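Local coordinates for ubiquitin-conjugating enzyme E2-21 kDa (Pichia angusta, PDB 5NL8), which probably accepts ubiquitin from E1 as a thioester and passes it to other proteins, including the import receptor PEX5, in peroxisome biogenesis, at residues 39-50 against 62-70. Residues are numbered along the deposited sequence; the frame is centred on the assembly and turned at random.
Sequences LEDGLFRWSAVI and LWKLEIDIP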
loop_
_atom_site.group_PDB
_atom_site.type_symbol
_atom_site.label_atom_id
_atom_site.label_comp_id
_atom_site.label_asym_id
_atom_site.label_seq_id
_atom_site.Cartn_x
_atom_site.Cartn_y
_atom_site.Cartn_z
ATOM N N LEU A 39 3.722 14.081 -1.168
ATOM C CA LEU A 39 5.063 13.633 -0.830
ATOM C C LEU A 39 5.947 14.817 -0.449
ATOM O O LEU A 39 6.653 14.777 0.559
ATOM C CB LEU A 39 5.685 12.864 -1.995
ATOM C CG LEU A 39 6.918 12.030 -1.642
ATOM C CD1 LEU A 39 6.520 10.762 -0.899
ATOM C CD2 LEU A 39 7.727 11.704 -2.888
ATOM N N GLU A 40 5.905 15.870 -1.261
ATOM C CA GLU A 40 6.650 17.085 -0.959
ATOM C C GLU A 40 5.733 18.306 -0.999
ATOM O O GLU A 40 5.000 18.561 -0.043
ATOM C CB GLU A 40 7.830 17.252 -1.926
ATOM C CG GLU A 40 8.925 16.199 -1.733
ATOM C CD GLU A 40 10.188 16.473 -2.545
ATOM O OE1 GLU A 40 10.349 17.601 -3.054
ATOM O OE2 GLU A 40 11.026 15.554 -2.665
ATOM N N ASP A 41 5.765 19.050 -2.100
ATOM C CA ASP A 41 4.973 20.274 -2.221
ATOM C C ASP A 41 4.114 20.292 -3.488
ATOM O O ASP A 41 3.624 21.343 -3.897
ATOM C CB ASP A 41 5.892 21.497 -2.202
ATOM C CG ASP A 41 6.907 21.480 -3.335
ATOM O OD1 ASP A 41 7.166 20.383 -3.880
ATOM O OD2 ASP A 41 7.442 22.558 -3.687
ATOM N N GLY A 42 3.936 19.127 -4.105
ATOM C CA GLY A 42 3.186 19.028 -5.344
ATOM C C GLY A 42 2.069 18.004 -5.271
ATOM O O GLY A 42 2.067 17.134 -4.400
ATOM N N LEU A 43 1.125 18.102 -6.201
ATOM C CA LEU A 43 -0.059 17.251 -6.196
ATOM C C LEU A 43 0.118 15.998 -7.051
ATOM O O LEU A 43 -0.824 15.231 -7.235
ATOM C CB LEU A 43 -1.272 18.044 -6.688
ATOM C CG LEU A 43 -1.756 19.175 -5.777
ATOM C CD1 LEU A 43 -2.704 20.104 -6.521
ATOM C CD2 LEU A 43 -2.433 18.610 -4.538
ATOM N N PHE A 44 1.324 15.795 -7.568
ATOM C CA PHE A 44 1.577 14.701 -8.500
ATOM C C PHE A 44 2.424 13.584 -7.901
ATOM O O PHE A 44 2.728 12.599 -8.574
ATOM C CB PHE A 44 2.244 15.239 -9.766
ATOM C CG PHE A 44 1.312 16.018 -10.644
ATOM C CD1 PHE A 44 1.134 17.376 -10.454
ATOM C CD2 PHE A 44 0.598 15.387 -11.648
ATOM C CE1 PHE A 44 0.269 18.094 -11.257
ATOM C CE2 PHE A 44 -0.269 16.097 -12.455
ATOM C CZ PHE A 44 -0.434 17.453 -12.260
ATOM N N ARG A 45 2.805 13.739 -6.639
ATOM C CA ARG A 45 3.452 12.661 -5.901
ATOM C C ARG A 45 2.911 12.611 -4.476
ATOM O O ARG A 45 2.886 13.624 -3.774
ATOM C CB ARG A 45 4.975 12.828 -5.909
ATOM C CG ARG A 45 5.612 12.503 -7.258
ATOM C CD ARG A 45 7.111 12.728 -7.258
ATOM N NE ARG A 45 7.837 11.649 -6.596
ATOM C CZ ARG A 45 9.106 11.731 -6.206
ATOM N NH1 ARG A 45 9.794 12.848 -6.402
ATOM N NH2 ARG A 45 9.686 10.697 -5.612
ATOM N N TRP A 46 2.481 11.420 -4.066
ATOM C CA TRP A 46 1.765 11.213 -2.811
ATOM C C TRP A 46 2.378 10.148 -1.911
ATOM O O TRP A 46 2.948 9.168 -2.380
ATOM C CB TRP A 46 0.314 10.823 -3.098
ATOM C CG TRP A 46 -0.420 11.862 -3.847
ATOM C CD1 TRP A 46 -0.436 12.044 -5.198
ATOM C CD2 TRP A 46 -1.239 12.893 -3.292
ATOM N NE1 TRP A 46 -1.219 13.124 -5.520
ATOM C CE2 TRP A 46 -1.728 13.662 -4.365
ATOM C CE3 TRP A 46 -1.611 13.236 -1.988
ATOM C CZ2 TRP A 46 -2.568 14.755 -4.178
ATOM C CZ3 TRP A 46 -2.443 14.325 -1.805
ATOM C CH2 TRP A 46 -2.912 15.071 -2.894
ATOM N N SER A 47 2.222 10.352 -0.610
ATOM C CA SER A 47 2.551 9.364 0.402
ATOM C C SER A 47 1.271 8.901 1.093
ATOM O O SER A 47 0.439 9.726 1.482
ATOM C CB SER A 47 3.527 9.945 1.425
ATOM O OG SER A 47 3.715 9.057 2.509
ATOM N N ALA A 48 1.106 7.589 1.238
ATOM C CA ALA A 48 -0.076 7.058 1.914
ATOM C C ALA A 48 0.292 6.020 2.964
ATOM O O ALA A 48 1.395 5.477 2.957
ATOM C CB ALA A 48 -1.047 6.458 0.903
ATOM N N VAL A 49 -0.640 5.761 3.875
ATOM C CA VAL A 49 -0.477 4.706 4.869
ATOM C C VAL A 49 -1.734 3.848 4.904
ATOM O O VAL A 49 -2.840 4.379 5.073
ATOM C CB VAL A 49 -0.203 5.272 6.280
ATOM C CG1 VAL A 49 -0.172 4.148 7.308
ATOM C CG2 VAL A 49 1.104 6.057 6.305
ATOM N N ILE A 50 -1.566 2.535 4.732
ATOM C CA ILE A 50 -2.699 1.604 4.744
ATOM C C ILE A 50 -2.536 0.468 5.753
ATOM O O ILE A 50 -1.418 0.076 6.094
ATOM C CB ILE A 50 -2.948 0.968 3.351
ATOM C CG1 ILE A 50 -1.744 0.129 2.909
ATOM C CG2 ILE A 50 -3.286 2.032 2.324
ATOM C CD1 ILE A 50 -1.982 -0.674 1.639
ATOM N N LEU A 62 0.698 -1.941 9.518
ATOM C CA LEU A 62 0.641 -0.802 8.605
ATOM C C LEU A 62 1.754 -0.828 7.557
ATOM O O LEU A 62 2.875 -1.257 7.835
ATOM C CB LEU A 62 0.711 0.507 9.392
ATOM C CG LEU A 62 -0.311 0.707 10.515
ATOM C CD1 LEU A 62 -0.015 1.984 11.285
ATOM C CD2 LEU A 62 -1.723 0.735 9.961
ATOM N N TRP A 63 1.432 -0.361 6.354
ATOM C CA TRP A 63 2.421 -0.192 5.294
ATOM C C TRP A 63 2.345 1.196 4.667
ATOM O O TRP A 63 1.279 1.815 4.609
ATOM C CB TRP A 63 2.242 -1.249 4.205
ATOM C CG TRP A 63 2.819 -2.572 4.562
ATOM C CD1 TRP A 63 4.088 -3.004 4.314
ATOM C CD2 TRP A 63 2.149 -3.641 5.236
ATOM N NE1 TRP A 63 4.249 -4.287 4.788
ATOM C CE2 TRP A 63 3.076 -4.701 5.360
ATOM C CE3 TRP A 63 0.858 -3.814 5.743
ATOM C CZ2 TRP A 63 2.750 -5.910 5.974
ATOM C CZ3 TRP A 63 0.536 -5.017 6.354
ATOM C CH2 TRP A 63 1.480 -6.049 6.463
ATOM N N LYS A 64 3.493 1.671 4.192
ATOM C CA LYS A 64 3.586 2.968 3.539
ATOM C C LYS A 64 3.615 2.789 2.027
ATOM O O LYS A 64 4.162 1.810 1.512
ATOM C CB LYS A 64 4.832 3.721 4.012
ATOM C CG LYS A 64 4.631 5.210 4.250
ATOM C CD LYS A 64 5.330 5.647 5.535
ATOM C CE LYS A 64 5.119 7.126 5.835
ATOM N NZ LYS A 64 5.741 8.005 4.804
ATOM N N LEU A 65 3.027 3.745 1.322
ATOM C CA LEU A 65 2.938 3.692 -0.128
ATOM C C LEU A 65 3.400 5.004 -0.734
ATOM O O LEU A 65 3.225 6.072 -0.139
ATOM C CB LEU A 65 1.503 3.411 -0.578
ATOM C CG LEU A 65 0.794 2.130 -0.150
ATOM C CD1 LEU A 65 -0.657 2.206 -0.576
ATOM C CD2 LEU A 65 1.458 0.914 -0.763
ATOM N N GLU A 66 3.978 4.910 -1.926
ATOM C CA GLU A 66 4.300 6.081 -2.724
ATOM C C GLU A 66 3.543 6.015 -4.049
ATOM O O GLU A 66 3.487 4.965 -4.705
ATOM C CB GLU A 66 5.805 6.184 -2.959
ATOM C CG GLU A 66 6.208 7.345 -3.848
ATOM C CD GLU A 66 7.709 7.483 -3.979
ATOM O OE1 GLU A 66 8.422 7.206 -2.991
ATOM O OE2 GLU A 66 8.178 7.863 -5.071
ATOM N N ILE A 67 2.952 7.147 -4.425
ATOM C CA ILE A 67 2.073 7.226 -5.580
ATOM C C ILE A 67 2.514 8.320 -6.545
ATOM O O ILE A 67 2.615 9.483 -6.175
ATOM C CB ILE A 67 0.622 7.502 -5.157
ATOM C CG1 ILE A 67 0.147 6.447 -4.157
ATOM C CG2 ILE A 67 -0.294 7.531 -6.369
ATOM C CD1 ILE A 67 -0.780 7.001 -3.096
ATOM N N ASP A 68 2.774 7.934 -7.787
ATOM C CA ASP A 68 3.145 8.877 -8.830
ATOM C C ASP A 68 1.981 9.067 -9.797
ATOM O O ASP A 68 1.422 8.094 -10.310
ATOM C CB ASP A 68 4.392 8.396 -9.572
ATOM C CG ASP A 68 5.609 8.296 -8.664
ATOM O OD1 ASP A 68 5.433 8.069 -7.448
ATOM O OD2 ASP A 68 6.743 8.449 -9.165
ATOM N N ILE A 69 1.621 10.326 -10.024
ATOM C CA ILE A 69 0.476 10.682 -10.855
ATOM C C ILE A 69 0.911 11.066 -12.266
ATOM O O ILE A 69 1.789 11.908 -12.434
ATOM C CB ILE A 69 -0.313 11.857 -10.239
ATOM C CG1 ILE A 69 -0.784 11.505 -8.827
ATOM C CG2 ILE A 69 -1.482 12.246 -11.123
ATOM C CD1 ILE A 69 -1.699 10.301 -8.763
ATOM N N PRO A 70 0.299 10.443 -13.286
ATOM C CA PRO A 70 0.599 10.788 -14.680
ATOM C C PRO A 70 0.036 12.152 -15.066
ATOM O O PRO A 70 -0.885 12.641 -14.414
ATOM C CB PRO A 70 -0.082 9.670 -15.473
ATOM C CG PRO A 70 -1.204 9.229 -14.595
ATOM C CD PRO A 70 -0.681 9.347 -13.188
HETATM O O HOH W 1 5.837 7.537 0.784
#
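Ile69 wedges between two aromatic side chains of the facing segment, Phe44 in the loop just before the strand and Trp46 within it, its CG1 lying 3.7 Å from CD1 at the edge of the Trp46 indole and its CG2 3.8 Å from Phe44 CD2. With CG1 anti to the carbonyl carbon (chi1 -58°), the two branches part, one for each ring. Farther along this apolar face the small Ala48 leaves a hollow that Ile67 CD1 enters, 4.0 Å from Ala48 CB, and Leu65 CD1 fits against both CG2 and CD1 of Ile50. Such alternation of bumps and hollows illustrates how an antiparallel hairpin packs one face. The other face is largely polar. Arg45 NH2 points straight at Glu66 OE2 (3.3 Å, 175°) in a salt bridge, meeting the oxygen from above the carboxylate plane, while Leu39 CD2 lies over the rim of one guanidinium face. Lys64 bends over Val49 CG2 and lets NZ donate a hydrogen bond to Ser47 OG (3.2 Å), which a water links to Leu65 O. Were Lys64 replaced by alanine, Ser47 OG would probably lose this donor and Val49 CG2 the methylenes packed across it. In this UBC fold, the hairpin forms the middle of a four-stranded meander between strands 33-38 and 79-82, its apolar face against helix 135-147.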